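Local coordinates for adenosine 5'-monophosphoramidase (Candida albicans, PDB 6IQ1) that hydrolyses adenosine 5'-monophosphoramidates to AMP and an amine, as a homodimeric histidine triad (HINT) nucleotide-binding enzyme, at the interface of chains A and B. Residues are numbered along the deposited sequence; one frame, centred on the assembly and turned at random. Chains: chain A/B, Adenosine 5'-monophosphoramidase.

All three contacts belong to the two-fold interface of the homodimer, so each recurs with the chains exchanged. Contacts 1 and 3 are neighbours, with C-alpha centres about 8 Å apart. Both draw on helix 58-74, the 3-10 helix 53-55 and strand 87-94. B:Leu53, B:Leu61 and A:Val90 of contact 1 have their counterparts from the other chain in contact 3. Contact 2 lies apart, about 25 Å from contact 1 and 20 Å from contact 3. The dimer thus has a central apolar core and an outlying clasp by each chain's last helix. Contact 3 is centred about 9 Å from the active-site A:His106.

Contact 1: the interface of chains A and B. Residues chain A 66, 68-69, 90; chain B 53, 61.
B:Leu53 meets A:Val68 through one methyl on each side. CD2 of B:Leu53 lies 3.6 Å from CG1 of A:Val68, and the two side chains cross at about a right angle. CG1 of A:Val68 stands anti to the backbone N (chi1 174°), which turns this methyl toward B:Leu53. The same CD2 methyl of B:Leu53 also faces CG2 of A:Val90, more loosely, at 4.3 Å. B:Leu53 hides the most surface here, 25 Å². A:Lys69 follows with 17 Å², and its contact is made by the aliphatic part of the chain. CD1 of B:Leu61 touches CB of A:Lys69 at 3.6 Å. The same methyl of B:Leu61 lies 3.6 Å from CD of A:Lys69, so it rests alongside the extended lysine chain and not against its amine. A:Pro66 adds a marginal contact, its ring CD 4.1 Å from CB of B:Leu61. The contacts across this small patch are apolar. It sets residues of helix 58-74 and strand 87-94 of chain A against the 3-10 helix 53-55 and helix 58-74 of chain B. With its twin it helps hold the two subunits of the homodimer together beside the central core.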
loop_
_atom_site.group_PDB
_atom_site.type_symbol
_atom_site.label_atom_id
_atom_site.label_comp_id
_atom_site.label_asym_id
_atom_site.label_seq_id
_atom_site.Cartn_x
_atom_site.Cartn_y
_atom_site.Cartn_z
ATOM N N PRO A 66 6.928 -8.637 -1.137
ATOM C CA PRO A 66 7.993 -9.419 -0.482
ATOM C C PRO A 66 9.173 -8.562 -0.074
ATOM O O PRO A 66 9.702 -8.748 1.031
ATOM C CB PRO A 66 8.384 -10.465 -1.537
ATOM C CG PRO A 66 7.176 -10.644 -2.357
ATOM C CD PRO A 66 6.522 -9.260 -2.412
ATOM N N VAL A 68 9.028 -5.286 0.580
ATOM C CA VAL A 68 8.561 -4.462 1.694
ATOM C C VAL A 68 8.574 -5.277 2.982
ATOM O O VAL A 68 9.050 -4.813 4.026
ATOM C CB VAL A 68 7.163 -3.874 1.403
ATOM C CG1 VAL A 68 6.623 -3.153 2.621
ATOM C CG2 VAL A 68 7.195 -2.923 0.216
ATOM N N LYS A 69 8.092 -6.523 2.921
ATOM C CA LYS A 69 8.022 -7.336 4.134
ATOM C C LYS A 69 9.418 -7.629 4.677
ATOM O O LYS A 69 9.644 -7.594 5.897
ATOM C CB LYS A 69 7.263 -8.636 3.864
ATOM C CG LYS A 69 7.482 -9.720 4.905
ATOM C CD LYS A 69 7.087 -11.068 4.334
ATOM C CE LYS A 69 7.349 -12.195 5.315
ATOM N NZ LYS A 69 6.817 -13.508 4.799
ATOM N N VAL A 90 1.877 1.186 4.884
ATOM C CA VAL A 90 2.344 1.037 3.516
ATOM C C VAL A 90 1.390 1.840 2.648
ATOM O O VAL A 90 0.166 1.672 2.745
ATOM C CB VAL A 90 2.387 -0.442 3.078
ATOM C CG1 VAL A 90 2.856 -0.566 1.657
ATOM C CG2 VAL A 90 3.257 -1.241 4.015
ATOM N N LEU B 53 1.513 -7.088 7.920
ATOM C CA LEU B 53 2.143 -7.429 6.648
ATOM C C LEU B 53 3.227 -8.494 6.816
ATOM O O LEU B 53 3.337 -9.413 6.001
ATOM C CB LEU B 53 2.728 -6.177 5.996
ATOM C CG LEU B 53 3.120 -6.391 4.533
ATOM C CD1 LEU B 53 1.883 -6.264 3.663
ATOM C CD2 LEU B 53 4.203 -5.438 4.078
ATOM N N LEU B 61 1.717 -12.401 -0.607
ATOM C CA LEU B 61 2.051 -11.012 -0.891
ATOM C C LEU B 61 2.217 -10.785 -2.383
ATOM O O LEU B 61 1.834 -9.733 -2.898
ATOM C CB LEU B 61 3.324 -10.614 -0.155
ATOM C CG LEU B 61 3.232 -10.523 1.366
ATOM C CD1 LEU B 61 4.535 -10.018 1.946
ATOM C CD2 LEU B 61 2.070 -9.662 1.804
#

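Contact 2: the interface of chains A and B. Residues chain A 133, 136-137, 140; chain B 22, 32-33, 39-40.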
loop_
_atom_site.group_PDB
_atom_site.type_symbol
_atom_site.label_atom_id
_atom_site.label_comp_id
_atom_site.label_asym_id
_atom_site.label_seq_id
_atom_site.Cartn_x
_atom_site.Cartn_y
_atom_site.Cartn_z
ATOM N N LEU A 133 -24.582 0.426 -2.452
ATOM C CA LEU A 133 -23.570 -0.611 -2.634
ATOM C C LEU A 133 -24.045 -1.675 -3.617
ATOM O O LEU A 133 -23.260 -2.169 -4.438
ATOM C CB LEU A 133 -23.211 -1.249 -1.291
ATOM C CG LEU A 133 -22.574 -0.344 -0.240
ATOM C CD1 LEU A 133 -22.497 -1.043 1.104
ATOM C CD2 LEU A 133 -21.185 0.109 -0.691
ATOM N N LEU A 136 -23.757 -0.334 -7.021
ATOM C CA LEU A 136 -22.349 -0.210 -7.376
ATOM C C LEU A 136 -21.740 -1.576 -7.648
ATOM O O LEU A 136 -20.954 -1.737 -8.589
ATOM C CB LEU A 136 -21.592 0.515 -6.268
ATOM C CG LEU A 136 -20.103 0.743 -6.532
ATOM C CD1 LEU A 136 -19.872 1.916 -7.492
ATOM C CD2 LEU A 136 -19.359 0.953 -5.218
ATOM N N HIS A 137 -22.121 -2.583 -6.850
ATOM C CA HIS A 137 -21.626 -3.939 -7.063
ATOM C C HIS A 137 -22.093 -4.496 -8.400
ATOM O O HIS A 137 -21.327 -5.154 -9.112
ATOM C CB HIS A 137 -22.082 -4.846 -5.926
ATOM C CG HIS A 137 -21.509 -6.228 -5.995
ATOM N ND1 HIS A 137 -22.292 -7.362 -6.032
ATOM C CD2 HIS A 137 -20.225 -6.657 -6.035
ATOM C CE1 HIS A 137 -21.516 -8.428 -6.088
ATOM N NE2 HIS A 137 -20.257 -8.028 -6.088
ATOM N N LEU A 140 -19.984 -2.812 -11.102
ATOM C CA LEU A 140 -18.587 -3.244 -11.097
ATOM C C LEU A 140 -18.459 -4.691 -11.556
ATOM O O LEU A 140 -17.501 -5.037 -12.253
ATOM C CB LEU A 140 -17.973 -3.063 -9.704
ATOM C CG LEU A 140 -17.748 -1.625 -9.217
ATOM C CD1 LEU A 140 -17.348 -1.600 -7.743
ATOM C CD2 LEU A 140 -16.721 -0.907 -10.097
ATOM N N LEU B 22 -15.840 -9.141 -5.383
ATOM C CA LEU B 22 -15.385 -8.571 -6.637
ATOM C C LEU B 22 -14.488 -9.601 -7.307
ATOM O O LEU B 22 -14.988 -10.536 -7.936
ATOM C CB LEU B 22 -14.720 -7.207 -6.383
ATOM C CG LEU B 22 -15.616 -6.003 -6.014
ATOM C CD1 LEU B 22 -14.783 -4.787 -5.696
ATOM C CD2 LEU B 22 -16.587 -5.656 -7.137
ATOM N N LEU B 32 -16.207 -4.913 -1.640
ATOM C CA LEU B 32 -16.495 -3.513 -1.345
ATOM C C LEU B 32 -16.383 -3.213 0.145
ATOM O O LEU B 32 -16.789 -4.013 0.998
ATOM C CB LEU B 32 -17.901 -3.158 -1.809
ATOM C CG LEU B 32 -18.129 -2.908 -3.297
ATOM C CD1 LEU B 32 -19.625 -2.698 -3.579
ATOM C CD2 LEU B 32 -17.307 -1.718 -3.794
ATOM N N ASP B 33 -15.842 -2.039 0.461
ATOM C CA ASP B 33 -15.870 -1.563 1.834
ATOM C C ASP B 33 -17.276 -1.048 2.113
ATOM O O ASP B 33 -17.752 -0.142 1.422
ATOM C CB ASP B 33 -14.818 -0.473 2.057
ATOM C CG ASP B 33 -14.588 -0.168 3.533
ATOM O OD1 ASP B 33 -15.577 0.103 4.245
ATOM O OD2 ASP B 33 -13.428 -0.223 3.990
ATOM N N GLU B 39 -16.249 6.341 -3.278
ATOM C CA GLU B 39 -17.349 5.600 -3.887
ATOM C C GLU B 39 -17.056 4.098 -3.983
ATOM O O GLU B 39 -17.766 3.271 -3.385
ATOM C CB GLU B 39 -17.683 6.177 -5.257
ATOM C CG GLU B 39 -18.903 5.503 -5.843
ATOM C CD GLU B 39 -19.363 6.127 -7.126
ATOM O OE1 GLU B 39 -18.719 7.100 -7.587
ATOM O OE2 GLU B 39 -20.379 5.642 -7.668
ATOM N N ALA B 40 -16.035 3.721 -4.739
ATOM C CA ALA B 40 -15.732 2.297 -4.902
ATOM C C ALA B 40 -14.510 1.901 -4.086
ATOM O O ALA B 40 -13.558 1.318 -4.600
ATOM C CB ALA B 40 -15.532 1.958 -6.374
#
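A:Leu136 reaches from the C-terminal helix of chain A onto chain B and hides 60 Å² there. Its two methyls take different partners. CD2 of A:Leu136 lies 3.7 Å from CD2 of B:Leu32. The same CD2 of A:Leu136 is 3.9 Å from CA of B:Ala40. This A:Leu136 methyl comes 3.4 Å from the backbone O of B:Glu39, a carbon contact with a carbonyl. CD1 of A:Leu136 rests by the B:Glu39 carboxylate, 3.8 Å from OE2. CG of A:Leu136 is anti to the backbone N (chi1 -179°), which sends the fork out toward the loop of B:Glu39 and B:Ala40. B:Leu32 hides nearly as much surface, 54 Å², and its tip fits among residues of successive turns of the helix. CD1 of B:Leu32 lies 4.0 Å from CB of A:His137. The other B:Leu32 methyl, CD2, is also 4.0 Å from CD1 of A:Leu140. B:Glu39 hides 33 Å², with its extended chain obliquely across A:Leu136. Farther along the helix, CD2 of B:Leu22 meets CB of A:Leu140 at 3.9 Å. The same B:Leu22 methyl lies 3.9 Å from CD2 of the A:His137 imidazole. The CD2 methyl of A:Leu133 faces the backbone O of B:Asp33, which probably belongs to the AMP site. In the fold, helix 130-147 of chain A lies over strands 21-24 and 28-32 and the 39-40 loop of chain B, away from the dimer's central helices.

Contact 3: the interface of chains A and B. Residues chain A 53, 61, 64-65, 107; chain B 64-65, 90, 107.
Methyl-to-ring contacts join the two chains at A:Leu65 and B:Phe107. CD1 of A:Leu65 meets CZ, the tip of the B:Phe107 ring, at 3.4 Å, and the two groups point at each other end to end. The reciprocal pair is alike, with CZ of A:Phe107 3.5 Å from CD1 of B:Leu65. Within each chain, CG2 of Ile64 covers one face of the Phe107 ring near its rim, 3.7 Å above the plane, and packs on the ring beside its tip contact. Aliphatic contacts join the leucines of the two chains. The two Leu65 side chains cross at a slant, CG of A:Leu65 lying 3.8 Å from CD1 of B:Leu65. Each also crosses the partner's Ile64 at about a right angle. CB of A:Leu61 lies 3.9 Å from CB of B:Leu65. CG of B:Leu65 is anti to its carbonyl carbon (chi1 -65°), and its fork points toward A:Phe107. B:Leu65 hides 98 Å², the most in the patch. Carbon-to-carbonyl contact is made by the same residue, its CD1 being 3.6 Å from the backbone O of A:Leu61. The site is an apolar core of the homodimer. Because A:Phe107 and B:Phe107 belong to the histidine triad motif, this core probably links dimer packing to the nucleotide site.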
loop_
_atom_site.group_PDB
_atom_site.type_symbol
_atom_site.label_atom_id
_atom_site.label_comp_id
_atom_site.label_asym_id
_atom_site.label_seq_id
_atom_site.Cartn_x
_atom_site.Cartn_y
_atom_site.Cartn_z
ATOM N N LEU A 53 0.152 2.811 -10.652
ATOM C CA LEU A 53 0.179 1.384 -10.357
ATOM C C LEU A 53 -0.222 0.563 -11.575
ATOM O O LEU A 53 0.411 -0.455 -11.894
ATOM C CB LEU A 53 -0.745 1.065 -9.179
ATOM C CG LEU A 53 -0.587 -0.375 -8.669
ATOM C CD1 LEU A 53 0.607 -0.461 -7.706
ATOM C CD2 LEU A 53 -1.869 -0.910 -8.025
ATOM N N LEU A 61 5.027 -6.151 -10.104
ATOM C CA LEU A 61 4.154 -5.907 -8.963
ATOM C C LEU A 61 4.256 -7.019 -7.932
ATOM O O LEU A 61 4.156 -6.759 -6.730
ATOM C CB LEU A 61 2.710 -5.740 -9.426
ATOM C CG LEU A 61 2.401 -4.395 -10.085
ATOM C CD1 LEU A 61 0.916 -4.284 -10.291
ATOM C CD2 LEU A 61 2.929 -3.201 -9.263
ATOM N N ILE A 64 7.098 -6.512 -5.150
ATOM C CA ILE A 64 7.207 -5.345 -4.286
ATOM C C ILE A 64 6.915 -5.703 -2.824
ATOM O O ILE A 64 7.726 -5.416 -1.933
ATOM C CB ILE A 64 6.305 -4.215 -4.806
ATOM C CG1 ILE A 64 6.958 -3.581 -6.034
ATOM C CG2 ILE A 64 6.090 -3.166 -3.729
ATOM C CD1 ILE A 64 6.042 -2.682 -6.780
ATOM N N LEU A 65 5.763 -6.309 -2.541
ATOM C CA LEU A 65 5.450 -6.598 -1.140
ATOM C C LEU A 65 6.429 -7.575 -0.482
ATOM O O LEU A 65 6.772 -7.347 0.690
ATOM C CB LEU A 65 4.008 -7.094 -0.997
ATOM C CG LEU A 65 2.975 -6.062 -1.436
ATOM C CD1 LEU A 65 1.595 -6.572 -1.150
ATOM C CD2 LEU A 65 3.222 -4.742 -0.749
ATOM N N PHE A 107 6.255 2.842 -3.374
ATOM C CA PHE A 107 5.585 2.509 -2.127
ATOM C C PHE A 107 6.367 3.087 -0.957
ATOM O O PHE A 107 7.591 2.929 -0.889
ATOM C CB PHE A 107 5.475 0.996 -1.980
ATOM C CG PHE A 107 4.426 0.383 -2.849
ATOM C CD1 PHE A 107 4.654 0.194 -4.203
ATOM C CD2 PHE A 107 3.210 -0.013 -2.309
ATOM C CE1 PHE A 107 3.683 -0.373 -4.997
ATOM C CE2 PHE A 107 2.248 -0.580 -3.093
ATOM C CZ PHE A 107 2.481 -0.762 -4.439
ATOM N N ILE B 64 -1.152 -9.986 -4.333
ATOM C CA ILE B 64 -2.039 -8.894 -3.945
ATOM C C ILE B 64 -2.009 -7.755 -4.969
ATOM O O ILE B 64 -3.045 -7.370 -5.522
ATOM C CB ILE B 64 -1.676 -8.410 -2.537
ATOM C CG1 ILE B 64 -2.293 -9.357 -1.525
ATOM C CG2 ILE B 64 -2.141 -6.953 -2.290
ATOM C CD1 ILE B 64 -1.631 -9.266 -0.204
ATOM N N LEU B 65 -0.839 -7.178 -5.222
ATOM C CA LEU B 65 -0.795 -6.027 -6.123
ATOM C C LEU B 65 -1.263 -6.329 -7.556
ATOM O O LEU B 65 -1.890 -5.441 -8.162
ATOM C CB LEU B 65 0.619 -5.423 -6.113
ATOM C CG LEU B 65 0.997 -4.850 -4.744
ATOM C CD1 LEU B 65 2.402 -4.278 -4.762
ATOM C CD2 LEU B 65 -0.040 -3.813 -4.269
ATOM N N VAL B 90 -3.298 3.409 -2.475
ATOM C CA VAL B 90 -3.236 2.061 -1.925
ATOM C C VAL B 90 -2.683 2.193 -0.512
ATOM O O VAL B 90 -1.579 2.718 -0.322
ATOM C CB VAL B 90 -2.386 1.126 -2.802
ATOM C CG1 VAL B 90 -2.479 -0.342 -2.318
ATOM C CG2 VAL B 90 -2.845 1.216 -4.255
ATOM N N PHE B 107 -5.660 -4.525 2.281
ATOM C CA PHE B 107 -5.241 -3.385 1.494
ATOM C C PHE B 107 -6.465 -2.582 1.077
ATOM O O PHE B 107 -7.497 -3.155 0.715
ATOM C CB PHE B 107 -4.459 -3.874 0.264
ATOM C CG PHE B 107 -3.060 -4.322 0.582
ATOM C CD1 PHE B 107 -2.821 -5.590 1.076
ATOM C CD2 PHE B 107 -1.979 -3.461 0.403
ATOM C CE1 PHE B 107 -1.529 -5.998 1.382
ATOM C CE2 PHE B 107 -0.690 -3.859 0.698
ATOM C CZ PHE B 107 -0.461 -5.121 1.196
#